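Local atomic coordinates of putative uronate isomerase (Thermotoga maritima, PDB entry 4NAR), a protein that is a member of the lactate racemase family and may, like its relatives, catalyse racemisation of lactate or a similar hydroxy acid. Residues P153-F159 with L191-N197; Q273-Y279 with W411-K417; K291-V297 with G416-L422; M298-I304 with F371-I376. Numbering follows the deposited sequence.

Contact 1: P153-F159 with L191-N197; sequences PHESTGF and LIGTVDN. With SO4 (sulfate ion), chain C.
A small hairpin, 153-159, its short strands weakly paired, lies beside a bound sulfate, probably from the crystallisation liquor, and packs against the type II turn Leu191-Thr194 at the end of helix 188-191. His154 N bonds Gly158 O (2.8 Å), and Gly193 N reaches the same Gly158 O, also at 2.8 Å; Gly158 and Ile192 are nearest, CA to CA 4.4 Å. Gly158 (phi 69°, psi -62°) sets its CA 3.2 Å from Thr194 O, where a CB would clash. Leu191 CD2 lies 3.3 Å from Gly158 N, and Ile192 CG1 3.5 Å from His154 O. Phe159 (chi1 m) lays a ring face on Gly193 CA, a CH-pi contact 4.1 Å from CA to ring centroid. His154 (chi1 t) points away from the turn: its ND1 accepts Ser156 N (3.1 Å) and its NE2 donates to sulfate O3 (2.8 Å). The Ser156 bond leaves NE2-H facing the sulfate, while Arg41 and Lys164, also bonded to it, supply positive charge, consistent with an acidic-ligand pocket.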
# COMPACT_ATOMS: atom_id res chain seq x y z
N PRO A 153 -0.06 -7.10 -6.00
CA PRO A 153 -1.47 -7.27 -5.61
C PRO A 153 -1.73 -6.62 -4.25
O PRO A 153 -0.87 -6.72 -3.37
CB PRO A 153 -1.63 -8.79 -5.49
CG PRO A 153 -0.48 -9.36 -6.27
CD PRO A 153 0.64 -8.39 -6.13
N HIS A 154 -2.88 -5.97 -4.09
CA HIS A 154 -3.13 -5.18 -2.90
C HIS A 154 -4.54 -5.38 -2.35
O HIS A 154 -5.52 -5.46 -3.11
CB HIS A 154 -2.89 -3.70 -3.21
CG HIS A 154 -2.75 -2.83 -1.99
ND1 HIS A 154 -3.84 -2.29 -1.33
CD2 HIS A 154 -1.65 -2.39 -1.34
CE1 HIS A 154 -3.41 -1.55 -0.32
NE2 HIS A 154 -2.09 -1.60 -0.30
N GLU A 155 -4.61 -5.44 -1.01
CA GLU A 155 -5.83 -5.78 -0.29
C GLU A 155 -6.94 -4.72 -0.38
O GLU A 155 -8.12 -5.05 -0.14
CB GLU A 155 -5.51 -6.03 1.19
CG GLU A 155 -5.07 -4.76 1.94
CD GLU A 155 -3.58 -4.40 1.70
OE1 GLU A 155 -2.91 -5.07 0.87
OE2 GLU A 155 -3.08 -3.45 2.35
N SER A 156 -6.58 -3.48 -0.71
CA SER A 156 -7.56 -2.38 -0.78
C SER A 156 -7.77 -1.83 -2.19
O SER A 156 -8.84 -1.31 -2.51
CB SER A 156 -7.19 -1.21 0.15
OG SER A 156 -7.11 -1.62 1.51
N THR A 157 -6.75 -1.93 -3.04
CA THR A 157 -6.84 -1.35 -4.38
C THR A 157 -6.68 -2.36 -5.52
O THR A 157 -6.31 -1.97 -6.63
CB THR A 157 -5.80 -0.22 -4.57
OG1 THR A 157 -4.48 -0.77 -4.42
CG2 THR A 157 -6.02 0.89 -3.54
N GLY A 158 -6.93 -3.64 -5.25
CA GLY A 158 -6.74 -4.71 -6.22
C GLY A 158 -5.26 -4.92 -6.51
O GLY A 158 -4.70 -5.99 -6.26
N PHE A 159 -4.62 -3.88 -7.04
CA PHE A 159 -3.18 -3.86 -7.25
C PHE A 159 -2.67 -2.52 -6.72
O PHE A 159 -3.46 -1.57 -6.63
CB PHE A 159 -2.85 -3.98 -8.75
CG PHE A 159 -3.00 -5.38 -9.30
CD1 PHE A 159 -1.95 -6.30 -9.21
CD2 PHE A 159 -4.22 -5.80 -9.87
CE1 PHE A 159 -2.09 -7.61 -9.69
CE2 PHE A 159 -4.36 -7.12 -10.36
CZ PHE A 159 -3.30 -8.02 -10.27
N LEU A 191 -11.81 -8.80 -3.94
CA LEU A 191 -11.12 -7.62 -4.46
C LEU A 191 -9.64 -7.82 -4.82
O LEU A 191 -9.20 -7.45 -5.93
CB LEU A 191 -11.29 -6.44 -3.48
CG LEU A 191 -10.86 -5.05 -3.98
CD1 LEU A 191 -11.89 -3.97 -3.60
CD2 LEU A 191 -9.47 -4.68 -3.44
N ILE A 192 -8.86 -8.39 -3.90
CA ILE A 192 -7.41 -8.46 -4.09
C ILE A 192 -7.02 -9.08 -5.45
O ILE A 192 -7.64 -10.06 -5.91
CB ILE A 192 -6.71 -9.19 -2.92
CG1 ILE A 192 -5.21 -8.90 -2.92
CG2 ILE A 192 -7.01 -10.70 -2.93
CD1 ILE A 192 -4.52 -9.20 -1.58
N GLY A 193 -6.03 -8.48 -6.12
CA GLY A 193 -5.61 -8.95 -7.43
C GLY A 193 -6.59 -8.76 -8.59
O GLY A 193 -6.51 -9.48 -9.59
N THR A 194 -7.51 -7.80 -8.48
CA THR A 194 -8.34 -7.38 -9.60
C THR A 194 -7.88 -6.01 -10.10
O THR A 194 -7.59 -5.12 -9.29
CB THR A 194 -9.83 -7.25 -9.20
OG1 THR A 194 -9.96 -6.26 -8.16
CG2 THR A 194 -10.38 -8.59 -8.70
N VAL A 195 -7.81 -5.83 -11.42
CA VAL A 195 -7.39 -4.56 -11.99
C VAL A 195 -8.37 -3.42 -11.65
O VAL A 195 -7.95 -2.32 -11.30
CB VAL A 195 -7.21 -4.66 -13.54
CG1 VAL A 195 -6.88 -3.28 -14.14
CG2 VAL A 195 -6.12 -5.69 -13.88
N ASP A 196 -9.66 -3.71 -11.75
CA ASP A 196 -10.71 -2.71 -11.58
C ASP A 196 -11.61 -3.10 -10.39
O ASP A 196 -11.81 -4.29 -10.13
CB ASP A 196 -11.54 -2.61 -12.87
CG ASP A 196 -12.55 -1.45 -12.84
OD1 ASP A 196 -13.46 -1.44 -13.71
OD2 ASP A 196 -12.44 -0.56 -11.97
N ASN A 197 -12.13 -2.10 -9.68
CA ASN A 197 -12.86 -2.30 -8.42
C ASN A 197 -13.25 -0.93 -7.85
O ASN A 197 -12.81 0.11 -8.39
CB ASN A 197 -11.98 -3.06 -7.43
CG ASN A 197 -10.63 -2.40 -7.24
OD1 ASN A 197 -10.53 -1.30 -6.66
ND2 ASN A 197 -9.58 -3.06 -7.73
S SO4 C . 0.91 -0.21 0.77
O1 SO4 C . 0.71 0.05 -0.67
O2 SO4 C . 1.70 0.88 1.36
O3 SO4 C . -0.36 -0.32 1.50
O4 SO4 C . 1.65 -1.47 0.88

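Contact 2: Q273-Y279 with W411-K417; sequences QVIGEEY and WIVPGGK
The salt bridge from Lys417 NZ to Glu278 OE2, 2.7 Å long, is the strongest polar link; Glu227 is a second carboxylate partner of the same ammonium. Glu278 takes chi1 p, and Lys417 folds through m, m, t, p, bringing its CE 3.1 Å from Tyr279 OH. Gln273 (chi1 m, chi2 m) turns its amide toward 415-416 so that OE1 accepts Gly416 N at 2.9 Å, while its NE2 bonds Gly288 O. Water 1 joins Gly276 N (2.6 Å) to Gly415 O (2.9 Å). Backbone bonds run from Val274 N to Ile412 O (3.0 Å) and from Gly415 N to Val274 O (2.9 Å). The first belongs to a parallel five-stranded sheet, where 409-412 is the edge strand beside 268-274 and Gln273 pairs with Ile412, CA to CA 5.1 Å; the second carries the pairing on past it. Beyond this pair, 276-279 makes a type I turn, with Tyr279 N on Gly276 O at 3.2 Å, and a cis peptide precedes Pro414. Gly415 has its CA 3.1 Å from Gln273 OE1, and a CB there would clash with Val274 N; Gly416 has positive phi (74°). Val274 (chi1 t) puts CG2 over the five-membered ring of Trp411 (chi1 t), 3.7 Å from CG2 to its centroid, and its CB lies 3.6 Å from Val413 CG2.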
# COMPACT_ATOMS: atom_id res chain seq x y z
N GLN A 273 3.51 -16.43 8.25
CA GLN A 273 3.97 -15.32 7.43
C GLN A 273 5.24 -14.72 8.05
O GLN A 273 5.18 -14.04 9.08
CB GLN A 273 2.86 -14.28 7.26
CG GLN A 273 1.75 -14.74 6.31
CD GLN A 273 2.11 -14.58 4.83
OE1 GLN A 273 3.29 -14.54 4.46
NE2 GLN A 273 1.08 -14.50 3.98
N VAL A 274 6.38 -14.97 7.42
CA VAL A 274 7.66 -14.53 7.97
C VAL A 274 7.95 -13.06 7.59
O VAL A 274 8.42 -12.78 6.49
CB VAL A 274 8.79 -15.47 7.48
CG1 VAL A 274 10.14 -15.04 8.03
CG2 VAL A 274 8.45 -16.92 7.84
N ILE A 275 7.66 -12.13 8.50
CA ILE A 275 7.63 -10.70 8.16
C ILE A 275 8.99 -10.01 8.28
O ILE A 275 9.67 -10.14 9.31
CB ILE A 275 6.60 -9.92 9.03
CG1 ILE A 275 5.22 -10.57 9.00
CG2 ILE A 275 6.51 -8.46 8.59
CD1 ILE A 275 4.70 -10.83 7.60
N GLY A 276 9.37 -9.26 7.25
CA GLY A 276 10.62 -8.51 7.26
C GLY A 276 10.58 -7.21 8.06
O GLY A 276 9.50 -6.73 8.43
N GLU A 277 11.77 -6.66 8.32
CA GLU A 277 11.97 -5.40 9.03
C GLU A 277 11.13 -4.25 8.46
O GLU A 277 10.77 -3.32 9.19
CB GLU A 277 13.47 -5.04 8.96
CG GLU A 277 13.99 -4.08 10.05
CD GLU A 277 14.55 -2.75 9.50
OE1 GLU A 277 13.93 -1.69 9.76
OE2 GLU A 277 15.62 -2.77 8.84
N GLU A 278 10.83 -4.30 7.16
CA GLU A 278 10.13 -3.22 6.46
C GLU A 278 8.70 -3.00 6.98
O GLU A 278 8.16 -1.89 6.90
CB GLU A 278 10.11 -3.46 4.95
CG GLU A 278 9.25 -4.65 4.52
CD GLU A 278 10.07 -5.93 4.37
OE1 GLU A 278 11.21 -6.00 4.90
OE2 GLU A 278 9.57 -6.87 3.70
N TYR A 279 8.07 -4.06 7.48
CA TYR A 279 6.75 -3.92 8.08
C TYR A 279 6.88 -3.62 9.57
O TYR A 279 7.25 -4.47 10.37
CB TYR A 279 5.88 -5.13 7.79
CG TYR A 279 5.61 -5.34 6.31
CD1 TYR A 279 5.46 -4.25 5.44
CD2 TYR A 279 5.51 -6.62 5.77
CE1 TYR A 279 5.22 -4.44 4.08
CE2 TYR A 279 5.27 -6.82 4.41
CZ TYR A 279 5.13 -5.72 3.57
OH TYR A 279 4.88 -5.91 2.23
N TRP A 411 5.66 -22.28 5.56
CA TRP A 411 6.57 -21.26 6.05
C TRP A 411 6.81 -20.31 4.88
O TRP A 411 7.54 -20.65 3.93
CB TRP A 411 7.86 -21.93 6.51
CG TRP A 411 8.85 -21.07 7.23
CD1 TRP A 411 9.96 -20.48 6.70
CD2 TRP A 411 8.85 -20.75 8.63
NE1 TRP A 411 10.65 -19.79 7.68
CE2 TRP A 411 9.99 -19.94 8.88
CE3 TRP A 411 8.00 -21.05 9.70
CZ2 TRP A 411 10.29 -19.44 10.14
CZ3 TRP A 411 8.30 -20.55 10.96
CH2 TRP A 411 9.43 -19.75 11.17
N ILE A 412 6.18 -19.14 4.93
CA ILE A 412 6.18 -18.20 3.82
C ILE A 412 7.24 -17.13 3.98
O ILE A 412 7.16 -16.29 4.89
CB ILE A 412 4.80 -17.51 3.69
CG1 ILE A 412 3.67 -18.56 3.69
CG2 ILE A 412 4.73 -16.63 2.43
CD1 ILE A 412 2.28 -17.94 3.74
N VAL A 413 8.25 -17.18 3.11
CA VAL A 413 9.31 -16.17 3.05
C VAL A 413 9.46 -15.73 1.60
O VAL A 413 9.60 -16.57 0.72
CB VAL A 413 10.68 -16.72 3.51
CG1 VAL A 413 11.76 -15.63 3.39
CG2 VAL A 413 10.62 -17.24 4.94
N PRO A 414 9.42 -14.41 1.35
CA PRO A 414 9.14 -13.36 2.34
C PRO A 414 7.63 -13.18 2.59
O PRO A 414 6.80 -13.29 1.67
CB PRO A 414 9.72 -12.10 1.68
CG PRO A 414 9.53 -12.36 0.19
CD PRO A 414 9.73 -13.85 0.01
N GLY A 415 7.29 -12.89 3.83
CA GLY A 415 5.89 -12.87 4.21
C GLY A 415 5.12 -11.65 3.74
O GLY A 415 5.66 -10.52 3.68
N GLY A 416 3.85 -11.88 3.42
CA GLY A 416 2.94 -10.80 3.06
C GLY A 416 3.17 -10.22 1.68
O GLY A 416 2.59 -9.19 1.34
N LYS A 417 4.02 -10.86 0.88
CA LYS A 417 4.35 -10.35 -0.44
C LYS A 417 3.47 -10.96 -1.53
O LYS A 417 2.74 -10.25 -2.21
CB LYS A 417 5.84 -10.57 -0.76
CG LYS A 417 6.82 -9.82 0.18
CD LYS A 417 6.57 -8.31 0.16
CE LYS A 417 7.27 -7.61 1.32
NZ LYS A 417 8.76 -7.58 1.24
O HOH W 1 8.14 -9.59 4.97
O HOH W 2 3.69 -6.75 -0.66

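Contact 3: K291-V297 with G416-L422; sequences KLQRPGV and GKYLYDL
Lys291, bent at chi1 and chi2 (both m), runs along the backbone of 416-418, with CB 3.2 Å from Tyr418 O and NZ hydrogen-bonded to Gly416 O at 3.0 Å. Tyr420 N donates to Lys291 O (3.1 Å), and the register pairs Lys291 with Leu419, Leu292 with Tyr420 and Val297 with Leu422 (CA to CA 4.8, 5.7 and 6.1 Å). At 293-295 the loop bows away, and water 3 bridges Lys291 O (2.7 Å), Arg294 N (3.0 Å) and Tyr420 O (2.7 Å). Arg294 (m, t, t) runs beside the strand edge: Leu419 CD1 lies over its guanidinium, 3.4 Å from CZ, and NH1 forms a salt bridge to Asp421 OD2 at 2.8 Å (weak, bent hydrogen bond). Leu292 CD2 meets Tyr420 CD1 at 3.7 Å. At Gly296 (phi 89°) a CB would clash with Leu422 CD1 and the preceding carbonyl. The loop from helix 287-290 to strand 298-299 thus packs on strand 419-422, parallel to 261-264, with Leu292 and Tyr420 both touching Ile412 of strand 409-412.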
# COMPACT_ATOMS: atom_id res chain seq x y z
N LYS A 291 -2.97 -11.71 2.21
CA LYS A 291 -2.49 -12.49 1.07
C LYS A 291 -2.95 -13.94 1.10
O LYS A 291 -2.76 -14.68 0.12
CB LYS A 291 -0.96 -12.44 0.95
CG LYS A 291 -0.41 -11.04 0.68
CD LYS A 291 -1.05 -10.42 -0.54
CE LYS A 291 -0.04 -9.62 -1.35
NZ LYS A 291 0.49 -8.38 -0.70
N LEU A 292 -3.59 -14.34 2.20
CA LEU A 292 -4.05 -15.72 2.35
C LEU A 292 -5.58 -15.85 2.36
O LEU A 292 -6.11 -16.89 2.75
CB LEU A 292 -3.44 -16.32 3.62
CG LEU A 292 -1.90 -16.40 3.61
CD1 LEU A 292 -1.32 -16.82 4.97
CD2 LEU A 292 -1.39 -17.33 2.48
N GLN A 293 -6.29 -14.81 1.92
CA GLN A 293 -7.75 -14.78 2.08
C GLN A 293 -8.61 -15.09 0.85
O GLN A 293 -9.85 -15.03 0.94
CB GLN A 293 -8.21 -13.44 2.68
CG GLN A 293 -7.84 -13.27 4.14
CD GLN A 293 -8.41 -11.98 4.73
OE1 GLN A 293 -9.54 -11.56 4.39
NE2 GLN A 293 -7.63 -11.34 5.60
N ARG A 294 -8.00 -15.40 -0.29
CA ARG A 294 -8.77 -15.99 -1.38
C ARG A 294 -9.51 -17.23 -0.89
O ARG A 294 -9.02 -17.96 0.00
CB ARG A 294 -7.90 -16.28 -2.59
CG ARG A 294 -7.73 -15.03 -3.43
CD ARG A 294 -7.28 -15.29 -4.84
NE ARG A 294 -7.41 -14.06 -5.61
CZ ARG A 294 -6.79 -13.82 -6.76
NH1 ARG A 294 -5.99 -14.74 -7.30
NH2 ARG A 294 -6.96 -12.64 -7.36
N PRO A 295 -10.72 -17.46 -1.43
CA PRO A 295 -11.53 -18.56 -0.89
C PRO A 295 -10.84 -19.90 -1.12
O PRO A 295 -10.30 -20.13 -2.22
CB PRO A 295 -12.84 -18.47 -1.69
CG PRO A 295 -12.52 -17.66 -2.90
CD PRO A 295 -11.41 -16.72 -2.50
N GLY A 296 -10.84 -20.75 -0.09
CA GLY A 296 -10.23 -22.06 -0.18
C GLY A 296 -8.76 -22.12 0.20
O GLY A 296 -8.20 -23.22 0.35
N VAL A 297 -8.11 -20.96 0.35
CA VAL A 297 -6.67 -20.97 0.67
C VAL A 297 -6.40 -21.44 2.10
O VAL A 297 -5.52 -22.27 2.35
CB VAL A 297 -5.97 -19.62 0.35
CG1 VAL A 297 -4.56 -19.61 0.88
CG2 VAL A 297 -5.92 -19.42 -1.15
N GLY A 416 3.85 -11.88 3.42
CA GLY A 416 2.94 -10.80 3.06
C GLY A 416 3.17 -10.22 1.68
O GLY A 416 2.59 -9.19 1.34
N LYS A 417 4.02 -10.86 0.88
CA LYS A 417 4.35 -10.35 -0.44
C LYS A 417 3.47 -10.96 -1.53
O LYS A 417 2.74 -10.25 -2.21
CB LYS A 417 5.84 -10.57 -0.76
CG LYS A 417 6.82 -9.82 0.18
CD LYS A 417 6.57 -8.31 0.16
CE LYS A 417 7.27 -7.61 1.32
NZ LYS A 417 8.76 -7.58 1.24
N TYR A 418 3.54 -12.29 -1.67
CA TYR A 418 2.80 -13.01 -2.73
C TYR A 418 1.35 -13.31 -2.40
O TYR A 418 1.02 -13.60 -1.24
CB TYR A 418 3.53 -14.31 -3.06
CG TYR A 418 4.82 -14.04 -3.77
CD1 TYR A 418 5.94 -13.65 -3.05
CD2 TYR A 418 4.91 -14.09 -5.16
CE1 TYR A 418 7.14 -13.36 -3.69
CE2 TYR A 418 6.10 -13.79 -5.82
CZ TYR A 418 7.21 -13.43 -5.07
OH TYR A 418 8.41 -13.13 -5.70
N LEU A 419 0.49 -13.23 -3.42
CA LEU A 419 -0.92 -13.62 -3.31
C LEU A 419 -1.01 -15.14 -3.49
O LEU A 419 -0.46 -15.69 -4.45
CB LEU A 419 -1.73 -12.97 -4.43
CG LEU A 419 -3.15 -12.45 -4.20
CD1 LEU A 419 -3.94 -12.54 -5.52
CD2 LEU A 419 -3.87 -13.14 -3.06
N TYR A 420 -1.70 -15.81 -2.57
CA TYR A 420 -1.89 -17.25 -2.70
C TYR A 420 -3.24 -17.60 -3.33
O TYR A 420 -4.25 -16.94 -3.07
CB TYR A 420 -1.70 -17.93 -1.34
CG TYR A 420 -0.23 -18.14 -1.05
CD1 TYR A 420 0.56 -17.09 -0.60
CD2 TYR A 420 0.37 -19.36 -1.29
CE1 TYR A 420 1.92 -17.27 -0.36
CE2 TYR A 420 1.71 -19.55 -1.06
CZ TYR A 420 2.49 -18.51 -0.60
OH TYR A 420 3.83 -18.72 -0.37
N ASP A 421 -3.24 -18.62 -4.18
CA ASP A 421 -4.49 -19.12 -4.76
C ASP A 421 -4.48 -20.65 -4.84
O ASP A 421 -3.42 -21.28 -4.79
CB ASP A 421 -4.75 -18.49 -6.14
CG ASP A 421 -6.24 -18.29 -6.42
OD1 ASP A 421 -7.08 -18.93 -5.71
OD2 ASP A 421 -6.59 -17.50 -7.34
N LEU A 422 -5.68 -21.24 -4.92
CA LEU A 422 -5.83 -22.69 -5.09
C LEU A 422 -5.66 -23.08 -6.56
O LEU A 422 -6.32 -22.51 -7.44
CB LEU A 422 -7.21 -23.16 -4.60
CG LEU A 422 -7.37 -23.59 -3.14
CD1 LEU A 422 -8.79 -24.09 -2.89
CD2 LEU A 422 -6.35 -24.67 -2.78
O HOH W 3 -5.08 -15.64 -0.87
O HOH W 4 -9.16 -19.33 -4.47

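Contact 4: M298-I304 with F371-I376; sequences MAKGGQI and FEFDVI
Phe373 adopts chi1 p (52°), laying its ring alongside the neighbouring strand: Ile304 (m, t) sets CD1 3.8 Å from Phe373 CE2, an off-centre CH-pi contact 4.2 Å from CD1 to the centroid, and Phe373 CD1 is 4.3 Å from CB of Met298, a selenomethionine in m, m whose selenium turns off toward strand 268-274. Ile304, Phe373 and Val375 (chi1 t) share one face; Gln303 (m, t) and Asp374 (t) take the other. Strands 302-304 and 373-376 are adjacent and parallel in the five-stranded sheet, linked through the helical stretch 318-357 as in an alpha/beta fold, Val375 touching helix 347-357. Their short axes lie 4.7 Å apart at 25°, with Gln303 opposite Asp374 and Ile304 opposite Val375 (both CA to CA 4.8 Å). Asp374 N bonds Gly302 O (2.8 Å), Ile304 N bonds Asp374 O (2.8 Å) and Ile376 N bonds Ile304 O (2.6 Å). A type II turn, Ala299-Gly302, rounds the corner from strand 298-299, Gly301 N bonding Glu372 O at 2.8 Å. Lys300 (t, p) and Glu372 (m, m) meet in a very short salt bridge, NZ to OE2 2.5 Å. Apolar packing thus gives way to charge pairing toward solvent.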
# COMPACT_ATOMS: atom_id res chain seq x y z
N MSE A 298 -7.19 -20.94 3.04
CA MSE A 298 -7.08 -21.39 4.43
C MSE A 298 -8.17 -22.42 4.73
O MSE A 298 -9.32 -22.26 4.32
CB MSE A 298 -7.20 -20.20 5.38
CG MSE A 298 -6.12 -19.17 5.20
SE MSE A 298 -4.42 -19.90 5.78
CE MSE A 298 -3.54 -19.79 4.11
N ALA A 299 -7.80 -23.49 5.44
CA ALA A 299 -8.81 -24.43 5.94
C ALA A 299 -9.64 -23.72 7.02
O ALA A 299 -9.10 -22.89 7.78
CB ALA A 299 -8.13 -25.67 6.51
N LYS A 300 -10.94 -24.03 7.09
CA LYS A 300 -11.76 -23.56 8.21
C LYS A 300 -11.07 -23.97 9.52
O LYS A 300 -10.67 -25.12 9.69
CB LYS A 300 -13.20 -24.11 8.09
CG LYS A 300 -14.00 -24.20 9.41
CD LYS A 300 -14.52 -22.84 9.93
CE LYS A 300 -16.05 -22.70 9.75
NZ LYS A 300 -16.45 -22.44 8.33
N GLY A 301 -10.87 -23.00 10.42
CA GLY A 301 -10.11 -23.24 11.64
C GLY A 301 -8.61 -23.14 11.42
O GLY A 301 -7.81 -23.40 12.33
N GLY A 302 -8.21 -22.77 10.20
CA GLY A 302 -6.79 -22.63 9.89
C GLY A 302 -6.17 -21.49 10.67
O GLY A 302 -6.85 -20.54 11.09
N GLN A 303 -4.86 -21.57 10.87
CA GLN A 303 -4.15 -20.56 11.62
C GLN A 303 -3.25 -19.74 10.71
O GLN A 303 -2.39 -20.31 10.01
CB GLN A 303 -3.28 -21.19 12.69
CG GLN A 303 -4.04 -21.81 13.85
CD GLN A 303 -3.11 -22.58 14.77
OE1 GLN A 303 -2.32 -23.41 14.31
NE2 GLN A 303 -3.19 -22.30 16.06
N ILE A 304 -3.44 -18.43 10.73
CA ILE A 304 -2.45 -17.51 10.18
C ILE A 304 -1.62 -16.93 11.32
O ILE A 304 -2.16 -16.28 12.23
CB ILE A 304 -3.09 -16.38 9.37
CG1 ILE A 304 -4.02 -16.96 8.31
CG2 ILE A 304 -2.00 -15.55 8.71
CD1 ILE A 304 -4.58 -15.93 7.36
N PHE A 371 -15.40 -17.34 13.44
CA PHE A 371 -14.49 -16.90 12.39
C PHE A 371 -14.04 -18.06 11.51
O PHE A 371 -13.83 -19.17 12.00
CB PHE A 371 -13.26 -16.20 12.99
CG PHE A 371 -13.58 -14.91 13.69
CD1 PHE A 371 -13.72 -14.86 15.07
CD2 PHE A 371 -13.78 -13.74 12.96
CE1 PHE A 371 -14.03 -13.65 15.72
CE2 PHE A 371 -14.10 -12.53 13.60
CZ PHE A 371 -14.22 -12.49 14.98
N GLU A 372 -13.85 -17.78 10.22
CA GLU A 372 -13.36 -18.80 9.30
C GLU A 372 -11.94 -19.28 9.64
O GLU A 372 -11.63 -20.46 9.46
CB GLU A 372 -13.44 -18.30 7.86
CG GLU A 372 -14.78 -18.62 7.18
CD GLU A 372 -14.87 -20.07 6.72
OE1 GLU A 372 -13.82 -20.64 6.35
OE2 GLU A 372 -15.99 -20.63 6.72
N PHE A 373 -11.09 -18.38 10.12
CA PHE A 373 -9.73 -18.76 10.51
C PHE A 373 -9.24 -17.96 11.72
O PHE A 373 -9.87 -16.97 12.10
CB PHE A 373 -8.75 -18.67 9.33
CG PHE A 373 -8.76 -17.34 8.62
CD1 PHE A 373 -9.44 -17.20 7.40
CD2 PHE A 373 -8.10 -16.23 9.15
CE1 PHE A 373 -9.46 -15.98 6.74
CE2 PHE A 373 -8.12 -15.00 8.49
CZ PHE A 373 -8.80 -14.87 7.28
N ASP A 374 -8.13 -18.38 12.31
CA ASP A 374 -7.54 -17.65 13.44
C ASP A 374 -6.34 -16.82 12.96
O ASP A 374 -5.62 -17.22 12.06
CB ASP A 374 -7.10 -18.63 14.54
CG ASP A 374 -6.90 -17.94 15.90
OD1 ASP A 374 -6.65 -18.67 16.90
OD2 ASP A 374 -6.98 -16.69 15.98
N VAL A 375 -6.15 -15.64 13.56
CA VAL A 375 -5.00 -14.79 13.25
C VAL A 375 -4.16 -14.61 14.50
O VAL A 375 -4.65 -14.10 15.53
CB VAL A 375 -5.43 -13.37 12.78
CG1 VAL A 375 -4.19 -12.50 12.53
CG2 VAL A 375 -6.33 -13.46 11.55
N ILE A 376 -2.90 -15.01 14.43
CA ILE A 376 -2.06 -15.00 15.61
C ILE A 376 -0.88 -14.05 15.43
O ILE A 376 -0.23 -14.04 14.39
CB ILE A 376 -1.58 -16.42 15.95
CG1 ILE A 376 -2.79 -17.30 16.30
CG2 ILE A 376 -0.55 -16.42 17.10
CD1 ILE A 376 -2.77 -18.67 15.62

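Contacts 2 and 4 belong to one parallel sheet, ordered 392-393, 373-379, 302-308, 268-274, 409-412: contact 4 joins its second and third strands and contact 2 its last two, with centres about 18 Å apart. Contact 3 lies about 14 Å from contact 2 and about 13 Å from contact 4, centre to centre, shares Gly416 and Lys417 with contact 2, and packs Leu292 on Met298 and Ile304 of contact 4. Contact 1 closes first along the chain; the segments of contacts 2 and 3 alternate, and both enclose contact 4. Arg294, bonded to Ile192 O, and Lys291, packed on Ile192, tie contact 1 to contact 3, so loop 291-297 connects the sulfate region with the sheet and strand 419-422.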